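Glucanase/chitosanase (Paenibacillus fukuinensis, PDB 4ZZ5) binds chitosan through this CBM32 beta-sandwich module, one part of a longer enzyme that probably hydrolyses glycosidic bonds as a chitosanase and glucanase. Local coordinates at residues Ala14-Ser19 / Trp49-Leu54; Ile60-Leu65 / Asp105-Ala110; Thr73-Gln78 / Tyr94-Gly99; Val116-Thr121 / Trp132-Tyr137. All coordinates share one frame; numbering follows the deposited sequence.

Contact 1. Residues Ala14-Ser19 / Trp49-Leu54; sequences ATATSS and WIYINL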
loop_
_atom_site.group_PDB
_atom_site.type_symbol
_atom_site.label_atom_id
_atom_site.label_comp_id
_atom_site.label_asym_id
_atom_site.label_seq_id
_atom_site.Cartn_x
_atom_site.Cartn_y
_atom_site.Cartn_z
ATOM N N ALA A 14 -3.528 -10.047 -6.148
ATOM C CA ALA A 14 -2.150 -10.010 -6.560
ATOM C C ALA A 14 -1.533 -8.656 -6.162
ATOM O O ALA A 14 -2.230 -7.594 -6.299
ATOM C CB ALA A 14 -1.980 -10.258 -8.060
ATOM N N THR A 15 -0.276 -8.680 -5.874
ATOM C CA THR A 15 0.501 -7.499 -5.485
ATOM C C THR A 15 1.778 -7.419 -6.173
ATOM O O THR A 15 2.275 -8.438 -6.739
ATOM C CB THR A 15 0.749 -7.458 -3.980
ATOM O OG1 THR A 15 1.635 -8.545 -3.584
ATOM C CG2 THR A 15 -0.515 -7.434 -3.212
ATOM N N ALA A 16 2.440 -6.275 -6.192
ATOM C CA ALA A 16 3.800 -6.105 -6.576
ATOM C C ALA A 16 4.438 -5.103 -5.646
ATOM O O ALA A 16 3.716 -4.188 -5.137
ATOM C CB ALA A 16 3.895 -5.611 -8.010
ATOM N N THR A 17 5.730 -5.145 -5.450
ATOM C CA THR A 17 6.428 -4.218 -4.569
ATOM C C THR A 17 7.676 -3.719 -5.191
ATOM O O THR A 17 8.310 -4.368 -6.078
ATOM C CB THR A 17 6.723 -4.895 -3.199
ATOM O OG1 THR A 17 7.594 -6.036 -3.347
ATOM C CG2 THR A 17 5.486 -5.309 -2.493
ATOM N N SER A 18 8.174 -2.587 -4.719
ATOM C CA SER A 18 9.455 -2.115 -5.166
ATOM C C SER A 18 10.628 -2.960 -4.708
ATOM O O SER A 18 11.596 -3.223 -5.472
ATOM C CB SER A 18 9.708 -0.721 -4.617
ATOM O OG SER A 18 9.446 -0.671 -3.196
ATOM N N SER A 19 10.546 -3.518 -3.527
ATOM C CA SER A 19 11.606 -4.342 -2.916
ATOM C C SER A 19 10.983 -5.114 -1.810
ATOM O O SER A 19 9.895 -4.824 -1.322
ATOM C CB SER A 19 12.736 -3.510 -2.404
ATOM O OG SER A 19 12.391 -2.702 -1.350
ATOM N N TRP A 49 7.306 1.115 -2.472
ATOM C CA TRP A 49 5.899 1.017 -2.810
ATOM C C TRP A 49 5.413 -0.379 -2.841
ATOM O O TRP A 49 6.165 -1.345 -3.022
ATOM C CB TRP A 49 5.616 1.789 -4.114
ATOM C CG TRP A 49 6.417 1.358 -5.305
ATOM C CD1 TRP A 49 7.444 2.052 -5.829
ATOM C CD2 TRP A 49 6.236 0.164 -6.146
ATOM N NE1 TRP A 49 7.951 1.347 -6.921
ATOM C CE2 TRP A 49 7.270 0.211 -7.093
ATOM C CE3 TRP A 49 5.342 -0.873 -6.131
ATOM C CZ2 TRP A 49 7.391 -0.839 -8.056
ATOM C CZ3 TRP A 49 5.498 -1.910 -7.092
ATOM C CH2 TRP A 49 6.516 -1.836 -8.009
ATOM N N ILE A 50 4.081 -0.487 -2.678
ATOM C CA ILE A 50 3.376 -1.734 -2.849
ATOM C C ILE A 50 2.104 -1.407 -3.604
ATOM O O ILE A 50 1.415 -0.419 -3.246
ATOM C CB ILE A 50 3.058 -2.426 -1.501
ATOM C CG1 ILE A 50 2.185 -3.643 -1.693
ATOM C CG2 ILE A 50 2.432 -1.505 -0.474
ATOM C CD1 ILE A 50 2.188 -4.544 -0.478
ATOM N N TYR A 51 1.752 -2.177 -4.611
ATOM C CA TYR A 51 0.430 -2.011 -5.261
ATOM C C TYR A 51 -0.321 -3.289 -5.266
ATOM O O TYR A 51 0.271 -4.424 -5.234
ATOM C CB TYR A 51 0.508 -1.356 -6.644
ATOM C CG TYR A 51 1.091 -2.116 -7.796
ATOM C CD1 TYR A 51 0.364 -3.164 -8.349
ATOM C CD2 TYR A 51 2.246 -1.727 -8.372
ATOM C CE1 TYR A 51 0.969 -3.808 -9.512
ATOM C CE2 TYR A 51 2.795 -2.351 -9.480
ATOM C CZ TYR A 51 2.113 -3.395 -9.976
ATOM O OH TYR A 51 2.666 -4.067 -11.112
ATOM N N ILE A 52 -1.626 -3.171 -5.345
ATOM C CA ILE A 52 -2.605 -4.256 -5.418
ATOM C C ILE A 52 -3.315 -4.179 -6.725
ATOM O O ILE A 52 -3.759 -3.063 -7.128
ATOM C CB ILE A 52 -3.601 -4.125 -4.327
ATOM C CG1 ILE A 52 -2.935 -4.042 -2.936
ATOM C CG2 ILE A 52 -4.644 -5.253 -4.408
ATOM C CD1 ILE A 52 -3.847 -3.524 -1.848
ATOM N N ASN A 53 -3.399 -5.252 -7.478
ATOM C CA ASN A 53 -4.275 -5.381 -8.637
ATOM C C ASN A 53 -5.608 -5.813 -8.213
ATOM O O ASN A 53 -5.818 -6.967 -7.769
ATOM C CB ASN A 53 -3.631 -6.418 -9.563
ATOM C CG ASN A 53 -4.410 -6.504 -10.882
ATOM O OD1 ASN A 53 -5.552 -6.023 -10.986
ATOM N ND2 ASN A 53 -3.769 -7.045 -11.899
ATOM N N LEU A 54 -6.641 -4.919 -8.181
ATOM C CA LEU A 54 -7.950 -5.282 -7.751
ATOM C C LEU A 54 -8.704 -6.258 -8.719
ATOM O O LEU A 54 -9.737 -6.837 -8.233
ATOM C CB LEU A 54 -8.794 -3.977 -7.597
ATOM C CG LEU A 54 -8.278 -3.013 -6.553
ATOM C CD1 LEU A 54 -9.233 -1.786 -6.641
ATOM C CD2 LEU A 54 -8.177 -3.547 -5.196
HETATM O O HOH W 1 -5.475 -9.663 -8.279
#
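Trp49 lays one face of its indole over the chain just beyond the end of strand 15-17: Ser18 CB stands above the five-membered ring, 3.6 Å from its centroid and 11° off the normal. The six-membered part slides over the Thr17-Ser18 peptide, with Thr17 C 3.4 Å from Trp49 CZ3, while Ala16 O comes to the ring edge near its plane. Trp49 CG sits between the backbone N and the carbonyl carbon (chi1 57°), which folds the indole back across the neighbouring strand. Tyr51 carries Ala16 CB over one face, near the rim, 3.5 Å from Tyr51 CZ. On the opposite face of the sheet Thr17 CG2 lies alongside Ile50 CG1 at 3.8 Å, both side chains pointing the same way, toward the core.

Strand 15-17 is an outermost, antiparallel strand of the five-stranded sheet. Ala16 and Tyr51 form the hydrogen-bonded pair, with Tyr51 N to Ala16 O at 2.9 Å and a return bond from Ala16 N to Tyr51 O. The ladder runs on through Asn53 N to Ala14 O, and a water joins Ala14 N to Asn53 O. At the other end Ser18 N donates to Trp49 O, and Ser18 OG accepts from Trp49 N at 2.9 Å while also bonding Gln48. Arg117 adds a cation-pi contact to Trp49.

The chemistry is thus two-sided: aliphatic groups close the sandwich inward, while outside Ser18 holds the Trp49 backbone by two hydrogen bonds and covers its indole with CB, which would limit the ring's freedom.

Contact 2. Residues Ile60-Leu65 / Asp105-Ala110; sequences ISRVKL and DITFAA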
loop_
_atom_site.group_PDB
_atom_site.type_symbol
_atom_site.label_atom_id
_atom_site.label_comp_id
_atom_site.label_asym_id
_atom_site.label_seq_id
_atom_site.Cartn_x
_atom_site.Cartn_y
_atom_site.Cartn_z
ATOM N N ILE A 60 -13.588 3.025 -5.289
ATOM C CA ILE A 60 -12.987 2.962 -3.971
ATOM C C ILE A 60 -12.958 4.349 -3.302
ATOM O O ILE A 60 -12.802 5.336 -4.009
ATOM C CB ILE A 60 -11.608 2.297 -3.980
ATOM C CG1 ILE A 60 -10.583 3.105 -4.722
ATOM C CG2 ILE A 60 -11.734 0.875 -4.591
ATOM C CD1 ILE A 60 -9.137 2.584 -4.571
ATOM N N SER A 61 -12.993 4.364 -2.023
ATOM C CA SER A 61 -12.955 5.612 -1.252
ATOM C C SER A 61 -12.289 5.534 0.053
ATOM O O SER A 61 -12.212 6.528 0.785
ATOM C CB SER A 61 -14.413 6.136 -1.097
ATOM O OG SER A 61 -15.123 5.336 -0.171
ATOM N N ARG A 62 -11.784 4.343 0.461
ATOM C CA ARG A 62 -11.156 4.181 1.742
ATOM C C ARG A 62 -10.040 3.195 1.655
ATOM O O ARG A 62 -10.133 2.134 1.036
ATOM C CB ARG A 62 -12.155 3.747 2.806
ATOM C CG ARG A 62 -11.612 3.547 4.200
ATOM C CD ARG A 62 -12.758 3.416 5.207
ATOM N NE ARG A 62 -13.409 2.162 5.223
ATOM C CZ ARG A 62 -13.128 1.164 6.074
ATOM N NH1 ARG A 62 -12.090 1.206 6.938
ATOM N NH2 ARG A 62 -13.876 0.079 6.013
ATOM N N VAL A 63 -8.934 3.501 2.333
ATOM C CA VAL A 63 -7.802 2.584 2.531
ATOM C C VAL A 63 -7.523 2.491 3.988
ATOM O O VAL A 63 -7.470 3.558 4.678
ATOM C CB VAL A 63 -6.594 3.054 1.695
ATOM C CG1 VAL A 63 -5.288 2.321 2.142
ATOM C CG2 VAL A 63 -6.851 2.806 0.268
ATOM N N LYS A 64 -7.295 1.310 4.534
ATOM C CA LYS A 64 -6.785 1.178 5.870
ATOM C C LYS A 64 -5.444 0.544 5.839
ATOM O O LYS A 64 -5.259 -0.537 5.283
ATOM C CB LYS A 64 -7.745 0.385 6.766
ATOM C CG LYS A 64 -7.344 0.303 8.222
ATOM C CD LYS A 64 -8.307 -0.609 9.013
ATOM C CE LYS A 64 -8.799 -0.017 10.318
ATOM N NZ LYS A 64 -10.273 -0.255 10.412
ATOM N N LEU A 65 -4.453 1.203 6.434
ATOM C CA LEU A 65 -3.092 0.676 6.559
ATOM C C LEU A 65 -2.830 0.237 7.959
ATOM O O LEU A 65 -3.199 1.017 8.894
ATOM C CB LEU A 65 -2.076 1.727 6.149
ATOM C CG LEU A 65 -2.257 2.261 4.728
ATOM C CD1 LEU A 65 -1.151 3.286 4.419
ATOM C CD2 LEU A 65 -2.278 1.144 3.641
ATOM N N ASP A 105 -6.368 5.192 8.904
ATOM C CA ASP A 105 -7.614 5.026 8.233
ATOM C C ASP A 105 -7.913 6.168 7.294
ATOM O O ASP A 105 -8.191 7.285 7.797
ATOM C CB ASP A 105 -8.794 4.860 9.269
ATOM C CG ASP A 105 -10.044 4.103 8.662
ATOM O OD1 ASP A 105 -10.131 3.665 7.466
ATOM O OD2 ASP A 105 -10.954 3.756 9.522
ATOM N N ILE A 106 -7.861 6.009 6.002
ATOM C CA ILE A 106 -7.754 7.084 5.041
ATOM C C ILE A 106 -9.028 7.093 4.230
ATOM O O ILE A 106 -9.389 6.090 3.666
ATOM C CB ILE A 106 -6.536 6.806 4.129
ATOM C CG1 ILE A 106 -5.206 6.753 4.912
ATOM C CG2 ILE A 106 -6.476 7.877 3.063
ATOM C CD1 ILE A 106 -4.185 5.883 4.222
ATOM N N THR A 107 -9.654 8.229 4.037
ATOM C CA THR A 107 -10.781 8.376 3.119
ATOM C C THR A 107 -10.429 9.415 2.016
ATOM O O THR A 107 -9.674 10.367 2.281
ATOM C CB THR A 107 -12.092 8.743 3.827
ATOM O OG1 THR A 107 -11.882 9.989 4.436
ATOM C CG2 THR A 107 -12.497 7.675 4.775
ATOM N N PHE A 108 -11.003 9.280 0.854
ATOM C CA PHE A 108 -10.813 10.179 -0.236
ATOM C C PHE A 108 -12.000 10.116 -1.176
ATOM O O PHE A 108 -12.825 9.220 -1.059
ATOM C CB PHE A 108 -9.481 9.919 -0.965
ATOM C CG PHE A 108 -9.240 8.404 -1.258
ATOM C CD1 PHE A 108 -9.810 7.831 -2.332
ATOM C CD2 PHE A 108 -8.466 7.619 -0.432
ATOM C CE1 PHE A 108 -9.665 6.486 -2.599
ATOM C CE2 PHE A 108 -8.319 6.259 -0.681
ATOM C CZ PHE A 108 -8.887 5.711 -1.743
ATOM N N ALA A 109 -12.062 11.028 -2.109
ATOM C CA ALA A 109 -13.209 11.092 -3.010
ATOM C C ALA A 109 -13.319 9.776 -3.707
ATOM O O ALA A 109 -12.329 9.260 -4.273
ATOM C CB ALA A 109 -12.986 12.249 -4.004
ATOM N N ALA A 110 -14.546 9.224 -3.861
ATOM C CA ALA A 110 -14.734 7.987 -4.553
ATOM C C ALA A 110 -14.274 8.040 -5.939
ATOM O O ALA A 110 -14.547 8.995 -6.716
ATOM C CB ALA A 110 -16.208 7.517 -4.485
#
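Phe108 turns its ring across strand 60-65, so that Ser61 C and Arg62 N lie over one face, Ser61 C 3.8 Å above the plane and toward the rim. Val63 CG2 meets the same ring at its edge, 3.9 Å from Phe108 CE2, and Ile60 CG1 crosses near Phe108 CE1. With Phe108 CG between the backbone N and the carbonyl carbon (chi1 46°), the ring is swung over the partner strand.

On the other face of the sheet Arg62 runs extended and then bends at its third torsion (77°), which brings NH1 to Asp105. Arg62 NH1 donates to the syn lone pair of Asp105 OD1 at 3.2 Å, a nearly straight salt bridge lying in the guanidinium plane, although the carboxylate is turned 62° from that plane. Tyr137 makes a cation-pi contact with the same arginine.

The two strands are antiparallel neighbours in the four-stranded sheet of the beta-sandwich, 103-113 being an outermost strand. Ser61 and Arg62 both face Tyr137 on the far side of strand 57-67, a classic beta bulge.

Val63 and Ile106 form the hydrogen-bonded pair: Ile106 N reaches Val63 O at 2.8 Å and Val63 N returns to Ile106 O at 2.9 Å. In the conformer given, the Leu65 and Ile106 side chains cross obliquely, CD1 to CD1, on the inner face where Tyr75 and Ile77 of the other sheet pack against Ile106.

Contact 3. Residues Thr73-Gln78 / Tyr94-Gly99; sequences TAYSIQ and YSTTTG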
loop_
_atom_site.group_PDB
_atom_site.type_symbol
_atom_site.label_atom_id
_atom_site.label_comp_id
_atom_site.label_asym_id
_atom_site.label_seq_id
_atom_site.Cartn_x
_atom_site.Cartn_y
_atom_site.Cartn_z
ATOM N N THR A 73 6.176 8.403 7.601
ATOM C CA THR A 73 5.632 9.666 7.928
ATOM C C THR A 73 5.081 10.467 6.735
ATOM O O THR A 73 4.199 11.285 6.849
ATOM C CB THR A 73 6.627 10.568 8.713
ATOM O OG1 THR A 73 7.729 10.851 7.905
ATOM C CG2 THR A 73 7.067 9.880 9.996
ATOM N N ALA A 74 5.656 10.173 5.545
ATOM C CA ALA A 74 5.161 10.744 4.278
ATOM C C ALA A 74 4.928 9.635 3.270
ATOM O O ALA A 74 5.794 8.832 3.050
ATOM C CB ALA A 74 6.122 11.764 3.667
ATOM N N TYR A 75 3.720 9.651 2.753
ATOM C CA TYR A 75 3.369 8.656 1.671
ATOM C C TYR A 75 2.184 9.210 1.004
ATOM O O TYR A 75 1.457 10.111 1.447
ATOM C CB TYR A 75 3.065 7.273 2.303
ATOM C CG TYR A 75 1.875 7.237 3.230
ATOM C CD1 TYR A 75 0.603 6.951 2.753
ATOM C CD2 TYR A 75 2.046 7.428 4.606
ATOM C CE1 TYR A 75 -0.494 6.908 3.616
ATOM C CE2 TYR A 75 0.960 7.359 5.477
ATOM C CZ TYR A 75 -0.279 7.138 4.931
ATOM O OH TYR A 75 -1.428 7.068 5.810
ATOM N N SER A 76 1.927 8.585 -0.141
ATOM C CA SER A 76 0.697 8.821 -0.898
ATOM C C SER A 76 -0.044 7.545 -1.173
ATOM O O SER A 76 0.569 6.434 -1.224
ATOM C CB SER A 76 0.945 9.530 -2.133
ATOM O OG SER A 76 1.808 8.829 -2.959
ATOM N N ILE A 77 -1.350 7.607 -1.314
ATOM C CA ILE A 77 -2.195 6.583 -1.899
ATOM C C ILE A 77 -2.489 6.999 -3.299
ATOM O O ILE A 77 -2.862 8.150 -3.565
ATOM C CB ILE A 77 -3.483 6.398 -1.135
ATOM C CG1 ILE A 77 -3.276 6.115 0.330
ATOM C CG2 ILE A 77 -4.309 5.314 -1.762
ATOM C CD1 ILE A 77 -2.475 4.932 0.655
ATOM N N GLN A 78 -2.282 6.084 -4.257
ATOM C CA GLN A 78 -2.421 6.380 -5.685
ATOM C C GLN A 78 -3.269 5.303 -6.363
ATOM O O GLN A 78 -3.272 4.142 -5.875
ATOM C CB GLN A 78 -1.064 6.402 -6.333
ATOM C CG GLN A 78 -0.048 7.274 -5.557
ATOM C CD GLN A 78 1.229 7.369 -6.260
ATOM O OE1 GLN A 78 1.831 6.373 -6.695
ATOM N NE2 GLN A 78 1.836 8.512 -6.183
ATOM N N TYR A 94 -4.542 10.750 -2.226
ATOM C CA TYR A 94 -4.314 11.158 -0.865
ATOM C C TYR A 94 -2.861 11.231 -0.629
ATOM O O TYR A 94 -2.112 10.331 -1.053
ATOM C CB TYR A 94 -4.895 10.176 0.146
ATOM C CG TYR A 94 -4.557 10.474 1.578
ATOM C CD1 TYR A 94 -5.247 11.443 2.358
ATOM C CD2 TYR A 94 -3.499 9.855 2.179
ATOM C CE1 TYR A 94 -4.898 11.675 3.679
ATOM C CE2 TYR A 94 -3.167 10.084 3.515
ATOM C CZ TYR A 94 -3.896 11.021 4.228
ATOM O OH TYR A 94 -3.490 11.232 5.558
ATOM N N SER A 95 -2.347 12.215 0.140
ATOM C CA SER A 95 -1.006 12.129 0.651
ATOM C C SER A 95 -0.901 12.825 2.004
ATOM O O SER A 95 -1.823 13.639 2.377
ATOM C CB SER A 95 0.030 12.668 -0.329
ATOM O OG SER A 95 0.024 14.040 -0.396
ATOM N N THR A 96 0.111 12.468 2.728
ATOM C CA THR A 96 0.382 13.088 4.085
ATOM C C THR A 96 1.845 13.247 4.181
ATOM O O THR A 96 2.688 12.531 3.609
ATOM C CB THR A 96 -0.183 12.194 5.122
ATOM O OG1 THR A 96 -0.046 12.896 6.422
ATOM C CG2 THR A 96 0.467 10.862 5.299
ATOM N N THR A 97 2.213 14.214 5.076
ATOM C CA THR A 97 3.577 14.296 5.594
ATOM C C THR A 97 3.594 14.184 7.156
ATOM O O THR A 97 4.734 14.356 7.681
ATOM C CB THR A 97 4.281 15.547 5.161
ATOM O OG1 THR A 97 3.537 16.665 5.689
ATOM C CG2 THR A 97 4.374 15.670 3.632
ATOM N N THR A 98 2.505 13.813 7.714
ATOM C CA THR A 98 2.361 13.751 9.167
ATOM C C THR A 98 1.915 12.435 9.636
ATOM O O THR A 98 1.145 12.269 10.656
ATOM C CB THR A 98 1.441 14.853 9.659
ATOM O OG1 THR A 98 0.185 14.776 9.064
ATOM C CG2 THR A 98 2.165 16.188 9.483
ATOM N N GLY A 99 2.241 11.350 8.900
ATOM C CA GLY A 99 1.810 10.013 9.296
ATOM C C GLY A 99 2.389 9.662 10.653
ATOM O O GLY A 99 3.487 9.984 10.942
HETATM O O HOH W 2 7.100 13.356 6.757
HETATM O O HOH W 3 -2.565 9.236 7.077
#
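A beta hairpin of strands 75-80 and 91-96 brings Tyr75 against Thr96 and Tyr94 at one edge of the five-stranded sheet. Thr96 CG2 sits over one face of the Tyr75 ring, 3.9 Å from its centroid and closest to Tyr75 CE2. Thr96 OG1 lies anti to the backbone N (chi1 -174°), which leaves CG2 to the ring and lets OG1 accept from Thr98 N at 3.0 Å, an ST turn as the strand ends. Tyr75 CE1 comes to the edge of the Tyr94 ring, 4.2 Å from Tyr94 CE2, and one water bridges the two phenol oxygens; Tyr75 OH also bonds Asp104.

Tyr75 and Thr96 are a hydrogen-bonded pair, with Thr96 N to Tyr75 O at 3.0 Å. Ile77 N donates to Tyr94 O at 2.8 Å, but the return bond is weak. Between these pairs Ser76 and Ser95 form the non-hydrogen-bonded pair, their side chains on the face away from Tyr75. Past the strands, Gly99 N reaches Thr73 O at 2.8 Å, and a second water links Thr73 OG1 to Thr97 O.

Tyr75 and Ile77 face Leu65, Val63 and Ile106 of the second sheet, so the hairpin has one side in the core, as is typical of an edge hairpin in a beta-sandwich.

Contact 4. Residues Val116-Thr121 / Trp132-Tyr137; sequences VRVYAT and WEFEVY. With SO4 (sulfate ion), chain C.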
loop_
_atom_site.group_PDB
_atom_site.type_symbol
_atom_site.label_atom_id
_atom_site.label_comp_id
_atom_site.label_asym_id
_atom_site.label_seq_id
_atom_site.Cartn_x
_atom_site.Cartn_y
_atom_site.Cartn_z
ATOM N N VAL A 116 -4.254 -0.012 -6.756
ATOM C CA VAL A 116 -4.051 0.938 -5.710
ATOM C C VAL A 116 -2.643 0.776 -5.226
ATOM O O VAL A 116 -2.209 -0.378 -4.919
ATOM C CB VAL A 116 -5.021 0.762 -4.582
ATOM C CG1 VAL A 116 -4.940 1.912 -3.580
ATOM C CG2 VAL A 116 -6.450 0.539 -5.013
ATOM N N ARG A 117 -1.891 1.848 -5.029
ATOM C CA ARG A 117 -0.458 1.844 -4.621
ATOM C C ARG A 117 -0.316 2.688 -3.355
ATOM O O ARG A 117 -0.902 3.798 -3.251
ATOM C CB ARG A 117 0.414 2.378 -5.732
ATOM C CG ARG A 117 1.915 2.256 -5.473
ATOM C CD ARG A 117 2.760 2.403 -6.701
ATOM N NE ARG A 117 2.964 3.803 -7.114
ATOM C CZ ARG A 117 4.004 4.281 -7.759
ATOM N NH1 ARG A 117 4.961 3.454 -8.183
ATOM N NH2 ARG A 117 4.090 5.569 -8.039
ATOM N N VAL A 118 0.453 2.180 -2.400
ATOM C CA VAL A 118 1.094 3.030 -1.325
ATOM C C VAL A 118 2.451 3.374 -1.819
ATOM O O VAL A 118 3.246 2.439 -2.068
ATOM C CB VAL A 118 1.134 2.266 -0.003
ATOM C CG1 VAL A 118 1.901 3.118 1.049
ATOM C CG2 VAL A 118 -0.256 1.927 0.514
ATOM N N TYR A 119 2.732 4.648 -1.962
ATOM C CA TYR A 119 4.039 5.141 -2.402
ATOM C C TYR A 119 4.624 5.915 -1.234
ATOM O O TYR A 119 4.146 6.988 -0.902
ATOM C CB TYR A 119 3.823 5.988 -3.667
ATOM C CG TYR A 119 5.100 6.426 -4.288
ATOM C CD1 TYR A 119 5.891 5.599 -5.096
ATOM C CD2 TYR A 119 5.559 7.705 -4.105
ATOM C CE1 TYR A 119 7.087 6.018 -5.666
ATOM C CE2 TYR A 119 6.771 8.107 -4.683
ATOM C CZ TYR A 119 7.505 7.273 -5.417
ATOM O OH TYR A 119 8.688 7.807 -5.918
ATOM N N ALA A 120 5.588 5.318 -0.591
ATOM C CA ALA A 120 6.123 5.774 0.689
ATOM C C ALA A 120 7.457 6.473 0.445
ATOM O O ALA A 120 8.378 5.973 -0.202
ATOM C CB ALA A 120 6.320 4.609 1.596
ATOM N N THR A 121 7.580 7.662 1.004
ATOM C CA THR A 121 8.730 8.551 0.621
ATOM C C THR A 121 9.486 9.076 1.811
ATOM O O THR A 121 10.694 9.409 1.559
ATOM C CB THR A 121 8.241 9.733 -0.222
ATOM O OG1 THR A 121 7.222 10.470 0.434
ATOM C CG2 THR A 121 7.690 9.242 -1.556
ATOM N N TRP A 132 1.702 -4.600 7.996
ATOM C CA TRP A 132 0.982 -5.818 8.330
ATOM C C TRP A 132 -0.194 -6.075 7.356
ATOM O O TRP A 132 -0.412 -7.197 6.947
ATOM C CB TRP A 132 0.489 -5.800 9.779
ATOM C CG TRP A 132 1.529 -5.635 10.838
ATOM C CD1 TRP A 132 1.709 -4.545 11.583
ATOM C CD2 TRP A 132 2.463 -6.627 11.301
ATOM N NE1 TRP A 132 2.735 -4.759 12.506
ATOM C CE2 TRP A 132 3.178 -6.005 12.369
ATOM C CE3 TRP A 132 2.713 -7.930 11.006
ATOM C CZ2 TRP A 132 4.184 -6.722 13.074
ATOM C CZ3 TRP A 132 3.756 -8.630 11.720
ATOM C CH2 TRP A 132 4.453 -7.993 12.721
ATOM N N GLU A 133 -0.924 -4.990 7.052
ATOM C CA GLU A 133 -2.067 -5.096 6.166
ATOM C C GLU A 133 -2.266 -3.787 5.393
ATOM O O GLU A 133 -1.989 -2.703 5.929
ATOM C CB GLU A 133 -3.374 -5.403 6.932
ATOM C CG GLU A 133 -3.510 -6.877 7.400
ATOM C CD GLU A 133 -3.590 -7.867 6.253
ATOM O OE1 GLU A 133 -4.602 -7.814 5.486
ATOM O OE2 GLU A 133 -2.721 -8.749 6.069
ATOM N N PHE A 134 -2.789 -3.921 4.189
ATOM C CA PHE A 134 -3.137 -2.818 3.275
ATOM C C PHE A 134 -4.541 -3.228 2.799
ATOM O O PHE A 134 -4.642 -4.190 2.018
ATOM C CB PHE A 134 -2.124 -2.846 2.171
ATOM C CG PHE A 134 -2.341 -1.867 0.994
ATOM C CD1 PHE A 134 -3.338 -0.932 0.885
ATOM C CD2 PHE A 134 -1.422 -1.897 -0.055
ATOM C CE1 PHE A 134 -3.518 -0.141 -0.253
ATOM C CE2 PHE A 134 -1.522 -1.079 -1.157
ATOM C CZ PHE A 134 -2.630 -0.214 -1.277
ATOM N N GLU A 135 -5.553 -2.550 3.275
ATOM C CA GLU A 135 -6.983 -2.881 3.064
ATOM C C GLU A 135 -7.548 -1.801 2.182
ATOM O O GLU A 135 -7.209 -0.587 2.318
ATOM C CB GLU A 135 -7.743 -2.977 4.384
ATOM C CG GLU A 135 -7.069 -3.915 5.329
ATOM C CD GLU A 135 -7.727 -3.928 6.672
ATOM O OE1 GLU A 135 -8.754 -3.291 6.907
ATOM O OE2 GLU A 135 -7.268 -4.712 7.545
ATOM N N VAL A 136 -8.513 -2.162 1.309
ATOM C CA VAL A 136 -9.144 -1.221 0.346
ATOM C C VAL A 136 -10.636 -1.422 0.351
ATOM O O VAL A 136 -11.114 -2.590 0.308
ATOM C CB VAL A 136 -8.640 -1.476 -1.051
ATOM C CG1 VAL A 136 -9.290 -0.596 -2.104
ATOM C CG2 VAL A 136 -7.117 -1.289 -1.144
ATOM N N TYR A 137 -11.405 -0.348 0.457
ATOM C CA TYR A 137 -12.852 -0.385 0.548
ATOM C C TYR A 137 -13.507 0.582 -0.359
ATOM O O TYR A 137 -13.021 1.649 -0.686
ATOM C CB TYR A 137 -13.322 -0.054 1.967
ATOM C CG TYR A 137 -12.726 -0.964 3.016
ATOM C CD1 TYR A 137 -13.332 -2.175 3.336
ATOM C CD2 TYR A 137 -11.539 -0.640 3.709
ATOM C CE1 TYR A 137 -12.799 -3.030 4.238
ATOM C CE2 TYR A 137 -11.005 -1.548 4.627
ATOM C CZ TYR A 137 -11.641 -2.711 4.893
ATOM O OH TYR A 137 -11.080 -3.660 5.781
HETATM S S SO4 C . 7.399 5.880 -10.027
HETATM O O1 SO4 C . 7.217 4.463 -9.568
HETATM O O2 SO4 C . 8.761 6.360 -9.677
HETATM O O3 SO4 C . 7.213 5.764 -11.513
HETATM O O4 SO4 C . 6.423 6.805 -9.367
#
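This is a face-to-face contact between the two sheets of the sandwich, close to the centre of the chain, where Val116 and Val118 of one sheet meet Phe134 and Val136 of the other. No hydrogen bond crosses it; the axes of the two short strand segments come within 9.5 Å, at 137° between their directions, and side chains fill the gap.

Phe134 does most of the touching. Its CG is anti to the backbone N (chi1 174°), which sends the ring across to strand 116-121. Val118 CG2 stands over one ring face, 3.7 Å from the centroid and 16° off the normal, the two side chains sliding past each other in opposite directions. Val116 CG1 reaches the ring tip at Phe134 CZ, 3.9 Å away, and Val116 CG2 meets Val136 CG1 at 4.2 Å. Ile50, Ile52 and Leu65 also pack on Phe134.

Arg117 points out of the sandwich. Its NH1 and NH2 grip O1 and O4 of a sulfate, probably from the crystallisation liquor, through nearly straight bonds at the guanidinium edge; NH2 also bonds Gln78. Aliphatic and aromatic side chains interleaved between two facing sheets are typical of a beta-sandwich core, the fold of this CBM32 module.

Contact 4 is the buried centre: it joins the two sheets by apolar side chains alone, whereas contacts 1, 2 and 3 each pair antiparallel strands within a sheet by backbone ladders. Contacts 1 and 3 lie at the two edges of the five-stranded sheet, their centres about 17 Å apart, and strand 115-123 of contact 4 runs between them. Contact 1 is the surface one, with aromatic rings outside; contact 3, partly buried, ends in a water-bridged turn. Contact 2 belongs to the four-stranded sheet and adds a salt bridge on its outer face, while Ile106 packs onto Tyr75 and Tyr94 of contact 3. Strand 57-67 neighbours 130-137, tying contacts 2 and 4 together.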